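Local coordinates for capsid (Human calicivirus NLV/Boxer/2001/US, PDB 4RDL), which forms the protruding domain of the norovirus capsid, which binds Lewis-type histo-blood-group glycans and probably attaches the virion to host cells, at residues 19-24 / 34-39; 67-72 / 89-94; 203-208 / 212-217; 267-272 / 294-299. All coordinates share one frame; numbering follows the deposited sequence.

Contact 1: 19-24 / 34-39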
loop_
_atom_site.group_PDB
_atom_site.type_symbol
_atom_site.label_atom_id
_atom_site.label_comp_id
_atom_site.label_asym_id
_atom_site.label_seq_id
_atom_site.Cartn_x
_atom_site.Cartn_y
_atom_site.Cartn_z
ATOM N N ILE A 19 -1.655 -14.905 -6.526
ATOM C CA ILE A 19 -0.623 -13.904 -6.783
ATOM C C ILE A 19 0.700 -14.416 -6.223
ATOM O O ILE A 19 0.751 -14.896 -5.086
ATOM C CB ILE A 19 -0.942 -12.578 -6.060
ATOM C CG1 ILE A 19 -2.279 -12.003 -6.525
ATOM C CG2 ILE A 19 0.176 -11.553 -6.276
ATOM C CD1 ILE A 19 -2.795 -10.896 -5.654
ATOM N N PRO A 20 1.784 -14.314 -7.007
ATOM C CA PRO A 20 3.085 -14.738 -6.479
ATOM C C PRO A 20 3.451 -14.015 -5.187
ATOM O O PRO A 20 3.168 -12.825 -5.016
ATOM C CB PRO A 20 4.058 -14.373 -7.602
ATOM C CG PRO A 20 3.221 -14.420 -8.838
ATOM C CD PRO A 20 1.875 -13.886 -8.412
ATOM N N MET A 21 4.091 -14.740 -4.281
ATOM C CA MET A 21 4.380 -14.212 -2.957
ATOM C C MET A 21 5.138 -12.889 -3.014
ATOM O O MET A 21 4.848 -11.960 -2.239
ATOM C CB MET A 21 5.171 -15.232 -2.131
ATOM C CG MET A 21 5.354 -14.801 -0.680
ATOM S SD MET A 21 6.319 -15.959 0.308
ATOM C CE MET A 21 7.938 -15.762 -0.440
ATOM N N ASN A 22 6.106 -12.805 -3.925
ATOM C CA ASN A 22 6.971 -11.628 -4.013
ATOM C C ASN A 22 6.347 -10.408 -4.693
ATOM O O ASN A 22 7.014 -9.378 -4.846
ATOM C CB ASN A 22 8.332 -11.965 -4.628
ATOM C CG ASN A 22 8.244 -12.330 -6.097
ATOM O OD1 ASN A 22 7.245 -12.888 -6.570
ATOM N ND2 ASN A 22 9.311 -12.035 -6.828
ATOM N N LEU A 23 5.070 -10.521 -5.063
ATOM C CA LEU A 23 4.299 -9.375 -5.539
ATOM C C LEU A 23 3.349 -8.841 -4.468
ATOM O O LEU A 23 2.693 -7.826 -4.675
ATOM C CB LEU A 23 3.496 -9.718 -6.797
ATOM C CG LEU A 23 4.313 -10.141 -8.020
ATOM C CD1 LEU A 23 3.430 -10.292 -9.246
ATOM C CD2 LEU A 23 5.429 -9.159 -8.279
ATOM N N MET A 24 3.264 -9.529 -3.334
ATOM C CA MET A 24 2.374 -9.099 -2.261
ATOM C C MET A 24 3.122 -8.297 -1.204
ATOM O O MET A 24 4.349 -8.364 -1.116
ATOM C CB MET A 24 1.650 -10.296 -1.632
ATOM C CG MET A 24 0.606 -10.882 -2.575
ATOM S SD MET A 24 -0.329 -12.252 -1.882
ATOM C CE MET A 24 0.951 -13.507 -1.869
ATOM N N ASP A 34 9.853 -10.403 0.607
ATOM C CA ASP A 34 11.058 -10.937 -0.040
ATOM C C ASP A 34 11.495 -12.299 0.487
ATOM O O ASP A 34 12.591 -12.774 0.181
ATOM C CB ASP A 34 12.214 -9.919 -0.010
ATOM C CG ASP A 34 12.751 -9.662 1.386
ATOM O OD1 ASP A 34 12.268 -10.234 2.368
ATOM O OD2 ASP A 34 13.691 -8.848 1.501
ATOM N N GLY A 35 10.628 -12.928 1.272
ATOM C CA GLY A 35 10.911 -14.263 1.756
ATOM C C GLY A 35 9.921 -14.747 2.783
ATOM O O GLY A 35 8.979 -14.034 3.162
ATOM N N MET A 36 10.127 -15.984 3.212
ATOM C CA MET A 36 9.434 -16.501 4.368
ATOM C C MET A 36 10.393 -17.355 5.170
ATOM O O MET A 36 11.394 -17.852 4.637
ATOM C CB MET A 36 8.146 -17.249 3.993
ATOM C CG MET A 36 8.281 -18.319 2.948
ATOM S SD MET A 36 6.689 -19.161 2.688
ATOM C CE MET A 36 6.995 -19.816 1.059
ATOM N N MET A 37 10.107 -17.488 6.461
ATOM C CA MET A 37 10.999 -18.190 7.374
ATOM C C MET A 37 10.233 -18.583 8.625
ATOM O O MET A 37 9.230 -17.953 8.965
ATOM C CB MET A 37 12.172 -17.277 7.762
ATOM C CG MET A 37 11.754 -16.114 8.660
ATOM S SD MET A 37 13.084 -14.976 9.086
ATOM C CE MET A 37 14.070 -15.997 10.178
ATOM N N VAL A 38 10.715 -19.608 9.324
ATOM C CA VAL A 38 10.271 -19.840 10.685
ATOM C C VAL A 38 11.238 -19.108 11.601
ATOM O O VAL A 38 12.353 -18.773 11.199
ATOM C CB VAL A 38 10.195 -21.343 11.038
ATOM C CG1 VAL A 38 9.264 -22.050 10.064
ATOM C CG2 VAL A 38 11.577 -21.976 11.011
ATOM N N SER A 39 10.815 -18.841 12.827
ATOM C CA SER A 39 11.696 -18.184 13.782
ATOM C C SER A 39 12.715 -19.168 14.328
ATOM O O SER A 39 12.424 -20.352 14.481
ATOM C CB SER A 39 10.883 -17.620 14.944
ATOM O OG SER A 39 11.755 -17.164 15.958
#

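Contact 2: 67-72 / 89-94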
loop_
_atom_site.group_PDB
_atom_site.type_symbol
_atom_site.label_atom_id
_atom_site.label_comp_id
_atom_site.label_asym_id
_atom_site.label_seq_id
_atom_site.Cartn_x
_atom_site.Cartn_y
_atom_site.Cartn_z
ATOM N N ALA A 67 -3.319 -1.991 1.817
ATOM C CA ALA A 67 -1.908 -1.810 2.149
ATOM C C ALA A 67 -1.545 -0.331 2.262
ATOM O O ALA A 67 -0.541 0.013 2.873
ATOM C CB ALA A 67 -1.018 -2.500 1.124
ATOM N N ALA A 68 -2.363 0.541 1.670
ATOM C CA ALA A 68 -2.144 1.986 1.788
ATOM C C ALA A 68 -2.289 2.501 3.223
ATOM O O ALA A 68 -1.880 3.620 3.523
ATOM C CB ALA A 68 -3.091 2.761 0.857
ATOM N N CYS A 69 -2.844 1.686 4.113
ATOM C CA CYS A 69 -3.034 2.112 5.495
ATOM C C CYS A 69 -1.944 1.641 6.455
ATOM O O CYS A 69 -1.904 2.063 7.608
ATOM C CB CYS A 69 -4.391 1.620 6.008
ATOM S SG CYS A 69 -5.782 2.289 5.075
ATOM N N ILE A 70 -1.079 0.741 6.001
ATOM C CA ILE A 70 -0.167 0.075 6.916
ATOM C C ILE A 70 0.879 1.012 7.517
ATOM O O ILE A 70 1.584 1.721 6.789
ATOM C CB ILE A 70 0.544 -1.103 6.222
ATOM C CG1 ILE A 70 -0.476 -2.142 5.741
ATOM C CG2 ILE A 70 1.569 -1.743 7.162
ATOM C CD1 ILE A 70 0.133 -3.159 4.789
ATOM N N ALA A 71 0.954 1.006 8.850
ATOM C CA ALA A 71 1.973 1.741 9.600
ATOM C C ALA A 71 1.865 3.248 9.411
ATOM O O ALA A 71 2.864 3.957 9.384
ATOM C CB ALA A 71 3.379 1.233 9.256
ATOM N N ARG A 72 0.633 3.724 9.292
ATOM C CA ARG A 72 0.364 5.152 9.193
ATOM C C ARG A 72 -0.451 5.625 10.381
ATOM O O ARG A 72 -1.036 4.810 11.103
ATOM C CB ARG A 72 -0.355 5.471 7.879
ATOM C CG ARG A 72 0.530 5.226 6.659
ATOM C CD ARG A 72 -0.154 5.596 5.358
ATOM N NE ARG A 72 0.642 5.195 4.201
ATOM C CZ ARG A 72 1.300 6.037 3.408
ATOM N NH1 ARG A 72 1.272 7.341 3.646
ATOM N NH2 ARG A 72 1.988 5.570 2.369
ATOM N N ALA A 89 -6.935 10.188 14.859
ATOM C CA ALA A 89 -8.164 9.871 14.156
ATOM C C ALA A 89 -7.911 8.656 13.265
ATOM O O ALA A 89 -6.764 8.208 13.118
ATOM C CB ALA A 89 -8.617 11.071 13.313
ATOM N N GLU A 90 -8.964 8.120 12.654
ATOM C CA GLU A 90 -8.760 7.118 11.608
ATOM C C GLU A 90 -8.129 7.787 10.382
ATOM O O GLU A 90 -8.219 9.009 10.214
ATOM C CB GLU A 90 -10.076 6.443 11.238
ATOM C CG GLU A 90 -10.776 5.770 12.413
ATOM C CD GLU A 90 -10.077 4.496 12.897
ATOM O OE1 GLU A 90 -9.264 3.914 12.145
ATOM O OE2 GLU A 90 -10.342 4.074 14.045
ATOM N N LEU A 91 -7.506 6.988 9.519
ATOM C CA LEU A 91 -6.748 7.532 8.392
ATOM C C LEU A 91 -7.600 8.315 7.387
ATOM O O LEU A 91 -7.081 9.152 6.652
ATOM C CB LEU A 91 -5.969 6.423 7.690
ATOM C CG LEU A 91 -4.850 5.813 8.538
ATOM C CD1 LEU A 91 -4.219 4.616 7.808
ATOM C CD2 LEU A 91 -3.798 6.841 8.873
ATOM N N ASP A 92 -8.903 8.055 7.353
ATOM C CA ASP A 92 -9.790 8.807 6.462
ATOM C C ASP A 92 -10.267 10.122 7.084
ATOM O O ASP A 92 -11.009 10.888 6.459
ATOM C CB ASP A 92 -10.976 7.951 6.000
ATOM C CG ASP A 92 -11.930 7.581 7.130
ATOM O OD1 ASP A 92 -11.645 7.893 8.308
ATOM O OD2 ASP A 92 -12.978 6.957 6.820
ATOM N N GLY A 93 -9.830 10.387 8.312
ATOM C CA GLY A 93 -10.189 11.623 8.990
ATOM C C GLY A 93 -11.418 11.517 9.881
ATOM O O GLY A 93 -11.710 12.426 10.650
ATOM N N ASN A 94 -12.142 10.412 9.772
ATOM C CA ASN A 94 -13.229 10.132 10.694
ATOM C C ASN A 94 -12.681 9.788 12.076
ATOM O O ASN A 94 -11.522 9.403 12.213
ATOM C CB ASN A 94 -14.125 9.027 10.144
ATOM C CG ASN A 94 -15.008 9.520 9.015
ATOM O OD1 ASN A 94 -15.724 10.513 9.167
ATOM N ND2 ASN A 94 -14.950 8.845 7.873
#

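Contact 3: 203-208 / 212-217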
loop_
_atom_site.group_PDB
_atom_site.type_symbol
_atom_site.label_atom_id
_atom_site.label_comp_id
_atom_site.label_asym_id
_atom_site.label_seq_id
_atom_site.Cartn_x
_atom_site.Cartn_y
_atom_site.Cartn_z
ATOM N N PRO A 203 -5.245 -11.885 19.382
ATOM C CA PRO A 203 -4.610 -12.750 20.383
ATOM C C PRO A 203 -3.199 -13.211 20.018
ATOM O O PRO A 203 -2.804 -13.155 18.851
ATOM C CB PRO A 203 -5.551 -13.960 20.436
ATOM C CG PRO A 203 -6.150 -14.020 19.075
ATOM C CD PRO A 203 -6.313 -12.579 18.644
ATOM N N PRO A 204 -2.434 -13.669 21.015
ATOM C CA PRO A 204 -1.131 -14.290 20.751
ATOM C C PRO A 204 -1.319 -15.578 19.954
ATOM O O PRO A 204 -2.370 -16.212 20.073
ATOM C CB PRO A 204 -0.606 -14.625 22.157
ATOM C CG PRO A 204 -1.479 -13.874 23.103
ATOM C CD PRO A 204 -2.801 -13.746 22.437
ATOM N N ILE A 205 -0.326 -15.954 19.153
ATOM C CA ILE A 205 -0.392 -17.205 18.397
ATOM C C ILE A 205 0.661 -18.209 18.850
ATOM O O ILE A 205 1.829 -17.866 19.027
ATOM C CB ILE A 205 -0.216 -16.984 16.880
ATOM C CG1 ILE A 205 -1.198 -15.923 16.371
ATOM C CG2 ILE A 205 -0.388 -18.310 16.135
ATOM C CD1 ILE A 205 -0.939 -15.486 14.946
ATOM N N TYR A 206 0.227 -19.455 19.021
ATOM C CA TYR A 206 1.109 -20.567 19.381
ATOM C C TYR A 206 0.996 -21.679 18.351
ATOM O O TYR A 206 -0.092 -21.940 17.831
ATOM C CB TYR A 206 0.738 -21.121 20.755
ATOM C CG TYR A 206 0.760 -20.082 21.844
ATOM C CD1 TYR A 206 1.954 -19.698 22.441
ATOM C CD2 TYR A 206 -0.412 -19.476 22.271
ATOM C CE1 TYR A 206 1.977 -18.742 23.435
ATOM C CE2 TYR A 206 -0.397 -18.521 23.260
ATOM C CZ TYR A 206 0.798 -18.156 23.839
ATOM O OH TYR A 206 0.811 -17.204 24.828
ATOM N N PRO A 207 2.121 -22.348 18.064
ATOM C CA PRO A 207 2.133 -23.451 17.097
ATOM C C PRO A 207 1.356 -24.652 17.641
ATOM O O PRO A 207 1.309 -24.856 18.853
ATOM C CB PRO A 207 3.620 -23.768 16.956
ATOM C CG PRO A 207 4.194 -23.398 18.282
ATOM C CD PRO A 207 3.422 -22.191 18.737
ATOM N N PRO A 208 0.733 -25.431 16.747
ATOM C CA PRO A 208 -0.217 -26.486 17.130
ATOM C C PRO A 208 0.393 -27.837 17.505
ATOM O O PRO A 208 -0.279 -28.628 18.166
ATOM C CB PRO A 208 -1.076 -26.641 15.873
ATOM C CG PRO A 208 -0.153 -26.283 14.757
ATOM C CD PRO A 208 0.747 -25.197 15.292
ATOM N N GLU A 212 5.164 -28.664 13.767
ATOM C CA GLU A 212 4.867 -27.444 13.026
ATOM C C GLU A 212 5.434 -26.182 13.661
ATOM O O GLU A 212 5.557 -26.064 14.885
ATOM C CB GLU A 212 3.363 -27.303 12.786
ATOM C CG GLU A 212 2.812 -28.449 11.937
ATOM C CD GLU A 212 1.307 -28.426 11.772
ATOM O OE1 GLU A 212 0.688 -27.348 11.897
ATOM O OE2 GLU A 212 0.743 -29.510 11.505
ATOM N N ALA A 213 5.779 -25.243 12.792
ATOM C CA ALA A 213 6.302 -23.944 13.202
ATOM C C ALA A 213 5.570 -22.849 12.441
ATOM O O ALA A 213 5.259 -23.001 11.260
ATOM C CB ALA A 213 7.802 -23.868 12.930
ATOM N N ILE A 214 5.309 -21.739 13.121
ATOM C CA ILE A 214 4.667 -20.592 12.497
ATOM C C ILE A 214 5.552 -20.021 11.391
ATOM O O ILE A 214 6.779 -19.891 11.553
ATOM C CB ILE A 214 4.368 -19.506 13.547
ATOM C CG1 ILE A 214 3.377 -20.046 14.593
ATOM C CG2 ILE A 214 3.843 -18.237 12.895
ATOM C CD1 ILE A 214 3.227 -19.171 15.811
ATOM N N VAL A 215 4.925 -19.697 10.263
ATOM C CA VAL A 215 5.614 -19.082 9.136
ATOM C C VAL A 215 5.485 -17.565 9.175
ATOM O O VAL A 215 4.394 -17.025 9.364
ATOM C CB VAL A 215 5.025 -19.603 7.806
ATOM C CG1 VAL A 215 5.642 -18.876 6.616
ATOM C CG2 VAL A 215 5.232 -21.132 7.694
ATOM N N TYR A 216 6.616 -16.893 9.002
ATOM C CA TYR A 216 6.662 -15.433 8.891
ATOM C C TYR A 216 7.029 -15.022 7.481
ATOM O O TYR A 216 7.946 -15.581 6.871
ATOM C CB TYR A 216 7.675 -14.853 9.879
ATOM C CG TYR A 216 7.318 -15.181 11.299
ATOM C CD1 TYR A 216 6.335 -14.460 11.961
ATOM C CD2 TYR A 216 7.920 -16.245 11.959
ATOM C CE1 TYR A 216 5.985 -14.760 13.252
ATOM C CE2 TYR A 216 7.581 -16.552 13.256
ATOM C CZ TYR A 216 6.613 -15.802 13.898
ATOM O OH TYR A 216 6.260 -16.094 15.195
ATOM N N PHE A 217 6.278 -14.065 6.955
ATOM C CA PHE A 217 6.614 -13.436 5.697
ATOM C C PHE A 217 7.474 -12.235 6.018
ATOM O O PHE A 217 7.146 -11.460 6.916
ATOM C CB PHE A 217 5.327 -13.062 4.967
ATOM C CG PHE A 217 4.460 -14.252 4.698
ATOM C CD1 PHE A 217 4.656 -15.015 3.557
ATOM C CD2 PHE A 217 3.502 -14.650 5.617
ATOM C CE1 PHE A 217 3.896 -16.145 3.331
ATOM C CE2 PHE A 217 2.737 -15.781 5.398
ATOM C CZ PHE A 217 2.926 -16.523 4.253
#

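Contact 4: 267-272 / 294-299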
loop_
_atom_site.group_PDB
_atom_site.type_symbol
_atom_site.label_atom_id
_atom_site.label_comp_id
_atom_site.label_asym_id
_atom_site.label_seq_id
_atom_site.Cartn_x
_atom_site.Cartn_y
_atom_site.Cartn_z
ATOM N N GLY A 267 6.154 -27.117 -1.646
ATOM C CA GLY A 267 6.074 -27.243 -0.201
ATOM C C GLY A 267 4.662 -27.063 0.314
ATOM O O GLY A 267 3.897 -26.242 -0.207
ATOM N N GLU A 268 4.306 -27.837 1.336
ATOM C CA GLU A 268 2.972 -27.761 1.926
ATOM C C GLU A 268 2.939 -26.878 3.159
ATOM O O GLU A 268 3.918 -26.809 3.912
ATOM C CB GLU A 268 2.499 -29.145 2.354
ATOM C CG GLU A 268 2.394 -30.170 1.258
ATOM C CD GLU A 268 1.643 -31.381 1.752
ATOM O OE1 GLU A 268 2.154 -32.042 2.681
ATOM O OE2 GLU A 268 0.526 -31.634 1.252
ATOM N N PHE A 269 1.791 -26.240 3.381
ATOM C CA PHE A 269 1.576 -25.393 4.549
ATOM C C PHE A 269 0.166 -25.629 5.070
ATOM O O PHE A 269 -0.729 -25.989 4.307
ATOM C CB PHE A 269 1.728 -23.912 4.164
ATOM C CG PHE A 269 3.104 -23.547 3.689
ATOM C CD1 PHE A 269 4.017 -22.974 4.558
ATOM C CD2 PHE A 269 3.492 -23.787 2.378
ATOM C CE1 PHE A 269 5.287 -22.627 4.128
ATOM C CE2 PHE A 269 4.769 -23.456 1.945
ATOM C CZ PHE A 269 5.659 -22.874 2.823
ATOM N N LYS A 270 -0.037 -25.434 6.367
ATOM C CA LYS A 270 -1.379 -25.490 6.931
ATOM C C LYS A 270 -1.762 -24.120 7.468
ATOM O O LYS A 270 -1.028 -23.551 8.281
ATOM C CB LYS A 270 -1.458 -26.547 8.029
ATOM C CG LYS A 270 -1.438 -27.971 7.452
ATOM C CD LYS A 270 -1.079 -29.031 8.484
ATOM C CE LYS A 270 -2.168 -29.214 9.527
ATOM N NZ LYS A 270 -1.753 -30.219 10.543
ATOM N N MET A 271 -2.888 -23.580 6.988
ATOM C CA MET A 271 -3.417 -22.313 7.486
ATOM C C MET A 271 -4.487 -22.611 8.514
ATOM O O MET A 271 -5.405 -23.383 8.253
ATOM C CB MET A 271 -4.075 -21.500 6.368
ATOM C CG MET A 271 -3.170 -20.736 5.436
ATOM S SD MET A 271 -4.014 -19.226 4.888
ATOM C CE MET A 271 -3.688 -18.157 6.279
ATOM N N TYR A 272 -4.397 -21.982 9.676
ATOM C CA TYR A 272 -5.375 -22.217 10.725
ATOM C C TYR A 272 -6.401 -21.084 10.753
ATOM O O TYR A 272 -6.119 -19.981 10.278
ATOM C CB TYR A 272 -4.666 -22.420 12.070
ATOM C CG TYR A 272 -3.919 -23.739 12.115
ATOM C CD1 TYR A 272 -4.539 -24.890 12.575
ATOM C CD2 TYR A 272 -2.610 -23.840 11.654
ATOM C CE1 TYR A 272 -3.869 -26.102 12.604
ATOM C CE2 TYR A 272 -1.934 -25.044 11.674
ATOM C CZ TYR A 272 -2.569 -26.175 12.146
ATOM O OH TYR A 272 -1.897 -27.382 12.168
ATOM N N GLY A 294 6.786 -18.217 -5.769
ATOM C CA GLY A 294 5.747 -19.227 -5.846
ATOM C C GLY A 294 4.373 -18.652 -5.549
ATOM O O GLY A 294 4.237 -17.515 -5.087
ATOM N N VAL A 295 3.355 -19.465 -5.799
ATOM C CA VAL A 295 1.964 -19.082 -5.615
ATOM C C VAL A 295 1.322 -20.050 -4.631
ATOM O O VAL A 295 1.442 -21.260 -4.798
ATOM C CB VAL A 295 1.198 -19.130 -6.958
ATOM C CG1 VAL A 295 -0.277 -18.871 -6.738
ATOM C CG2 VAL A 295 1.783 -18.113 -7.944
ATOM N N PHE A 296 0.670 -19.530 -3.594
ATOM C CA PHE A 296 -0.070 -20.394 -2.679
ATOM C C PHE A 296 -1.391 -20.790 -3.319
ATOM O O PHE A 296 -2.097 -19.951 -3.881
ATOM C CB PHE A 296 -0.313 -19.730 -1.318
ATOM C CG PHE A 296 0.943 -19.456 -0.545
ATOM C CD1 PHE A 296 1.462 -20.418 0.309
ATOM C CD2 PHE A 296 1.605 -18.239 -0.670
ATOM C CE1 PHE A 296 2.623 -20.184 1.022
ATOM C CE2 PHE A 296 2.771 -17.998 0.037
ATOM C CZ PHE A 296 3.281 -18.975 0.885
ATOM N N VAL A 297 -1.710 -22.081 -3.231
ATOM C CA VAL A 297 -2.966 -22.602 -3.743
ATOM C C VAL A 297 -3.671 -23.422 -2.665
ATOM O O VAL A 297 -3.093 -24.345 -2.084
ATOM C CB VAL A 297 -2.741 -23.498 -4.982
ATOM C CG1 VAL A 297 -4.069 -24.028 -5.509
ATOM C CG2 VAL A 297 -2.001 -22.737 -6.070
ATOM N N PHE A 298 -4.923 -23.078 -2.391
ATOM C CA PHE A 298 -5.753 -23.867 -1.495
ATOM C C PHE A 298 -6.104 -25.226 -2.110
ATOM O O PHE A 298 -6.680 -25.302 -3.199
ATOM C CB PHE A 298 -7.022 -23.091 -1.142
ATOM C CG PHE A 298 -8.015 -23.881 -0.341
ATOM C CD1 PHE A 298 -7.700 -24.333 0.931
ATOM C CD2 PHE A 298 -9.275 -24.161 -0.855
ATOM C CE1 PHE A 298 -8.620 -25.054 1.681
ATOM C CE2 PHE A 298 -10.202 -24.883 -0.116
ATOM C CZ PHE A 298 -9.873 -25.331 1.153
ATOM N N ILE A 299 -5.736 -26.290 -1.402
ATOM C CA ILE A 299 -6.008 -27.661 -1.835
ATOM C C ILE A 299 -7.323 -28.160 -1.244
ATOM O O ILE A 299 -8.236 -28.548 -1.977
ATOM C CB ILE A 299 -4.863 -28.615 -1.417
ATOM C CG1 ILE A 299 -3.524 -28.114 -1.966
ATOM C CG2 ILE A 299 -5.163 -30.052 -1.852
ATOM C CD1 ILE A 299 -3.506 -27.923 -3.471
#

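Contact 1: 19-24 / 34-39
The short 3-10 turn at 21-23 presents M21 to G35 and M36 on the extended strand 35-38, and no main-chain hydrogen bond joins the two segments. The turn is closed within itself: L23 N donates to P20 O at 3.0 Å and M24 N to M21 O at 3.1 Å. The link across the contact is made by two unbranched side chains, with M21 carrying the larger share. M21 stands out from the turn with CG anti to its main-chain nitrogen (chi1 -173°) and runs straight as far as the sulfur. There the chain bends (chi3 68°), which brings the terminal methyl down on the strand backbone, with M21 CE 3.9 Å from G35 C and 4.0 Å from G35 CA. The sulfur meets the second methionine: M21 SD lies 4.0 Å from M36 CE and just as far from M36 SD. M36 holds CG between its own nitrogen and carbonyl carbon (chi1 52°) and then extends, and the two thioether chains pass each other at a slant, sulfur beside sulfur. The example illustrates how methionines, lacking branches and strong polarity, can fill a seam between a loop and a strand without any directional bond. Beyond the pair, D34 receives hydrogen bonds from the hydroxyls of T218 and T220, which fasten the start of segment 34-39 to strand 213-220. M21 also packs on F217 of that strand and on F296 of strand 295-302, while M36 reaches F296 too, so the methionine pair fills the angle where the N-terminal loop meets two strands of one curled antiparallel sheet.

Contact 2: 67-72 / 89-94
Two turns at the open end of the beta-hairpin 72-80/83-89 meet through L91, which touches C69 and R72. The first is a type II turn from C69 to R72, leading into the hairpin; the second is a type I turn from E90 to G93, leading out of it. L91 reaches across from the second turn, and its two methyls divide the work. Its CG lies beside the backbone nitrogen, opposite the carbonyl carbon (chi1 -67°), which sends the branched end toward the first turn. CD1 goes to C69, lying 3.5 Å from C69 CB, a close carbon-carbon approach, and 3.9 Å from C69 SG; C69 O is as near to that methyl as CB. CD2 turns to the other end of the turn and rests 3.8 Å from R72 CB. Only the root of R72 takes part, because its chain then runs off extended toward E171, with which it makes a long, weak ion pair. The outgoing turn's own bonds hold the backbone from which L91 projects. G93 N donates to E90 O at 2.8 Å, and D92 OD1 accepts from N94 N at 3.0 Å in an Asx turn. The side-chain nitrogen N94 ND2 donates to D92 OD2, and both donors come in from above the carboxylate plane. The carbonyl of L91 is taken by R74 on strand 72-80. L32 of the second subunit packs on C69 and D92, and P30 of that subunit on R72, so the hairpin's base lies at the dimer interface, while strands 72-80 and 83-89 are neighbours in the large antiparallel sheet.

Contact 3: 203-208 / 212-217
I214 drives its terminal methyl into the proline-rich loop 203-208; its strand, 213-220 of the curled antiparallel sheet of the norovirus P1 subdomain, turns back alongside that preceding loop without hydrogen bonds between the two segments. I214 CD1 is 3.7 Å from I205 CG2 and also 3.7 Å from I205 O, while P207 CD closes in at 4.2 Å. CG1 of I214 sits beside the main-chain nitrogen (chi1 -63°) and CD1 extends beyond it (chi2 168°), which brings the long branch there. At the strand's beginning the prolines take over: P207 CB lies 3.6 Å from E212 O, and the ring of P208 stands across the E212 side chain at about a right angle, with P208 CG 3.2 Å from E212 OE1. The carboxylate is held from further out: OE1 is hydrogen-bonded to the hydroxyls of Y272 and T278, and OE2 makes a salt bridge with K270, so three neighbours fix its rotation and probably favour its negative charge. The example pairs apolar packing at one end with an acid held by three polar partners beside a proline at the other. I205 bonds through its backbone to P46, and strand 213-220 pairs with strands 35-38, 228-231 and 276-279. The short branch of I214 meets Y216, two residues on in the same strand: CG2 sits 3.8 Å above the plane of the Y216 ring, displaced toward its rim.

Contact 4: 267-272 / 294-299
F296 points its ring edge at the face of F269, and this T-shaped pair makes the contact between segment 294-299 and strand 265-272. Followed in sequence, the second segment begins at G294, whose nitrogen is hydrogen-bonded to the hydroxyl of Y257 and whose backbone also pairs with M21. V295 packs against P20 of the N-terminal loop. F296 comes next and does the touching: its CE1 lies 3.9 Å from F269 CD2 and 4.0 Å from F269 CE2, over the rim of the F269 face rather than its middle. The ring centroids are 5.5 Å apart and the planes stand at 71°, the usual signature of an edge-to-face stack, in which a C-H of one ring meets the pi cloud of the other. Both phenylalanines set CG beside the main-chain nitrogen (chi1 -65° for F296), which aims the rings at each other from backbones whose CA atoms, F269 to F296, are 8.9 Å apart. Further along, F298 makes its own edge-to-face pairs with F14 and W301, and I299 packs on H256. The spacing has a simple cause: strand 252-258 lies between strands 265-272 and 295-302, antiparallel to both, so the pair spans over a shared neighbour. Both phenylalanines are buried: Y257 of that intervening strand meets F296 and also packs on F269, while M36 of strand 35-38 packs on F269 as well.

Contacts 1, 3 and 4 share the curled sheet that in norovirus P domains belongs to the P1 subdomain; contact 2 lies on the opposite side of the chain's centre, its centre about 24 Å from that of contact 1. Contact 4 is the fully buried one and purely aromatic. Contact 1 adjoins it through M36 and is partly buried, as are contact 2, apolar and made by turns, and contact 3, mixed aliphatic and polar. E212 joins contact 3 to the strand of contact 4 by a salt bridge and a hydrogen bond. Segments of contacts 1 and 2 reach the second subunit, in contact 1 through I19 and L23 rather than M21. None of the four includes a glycan-pocket residue.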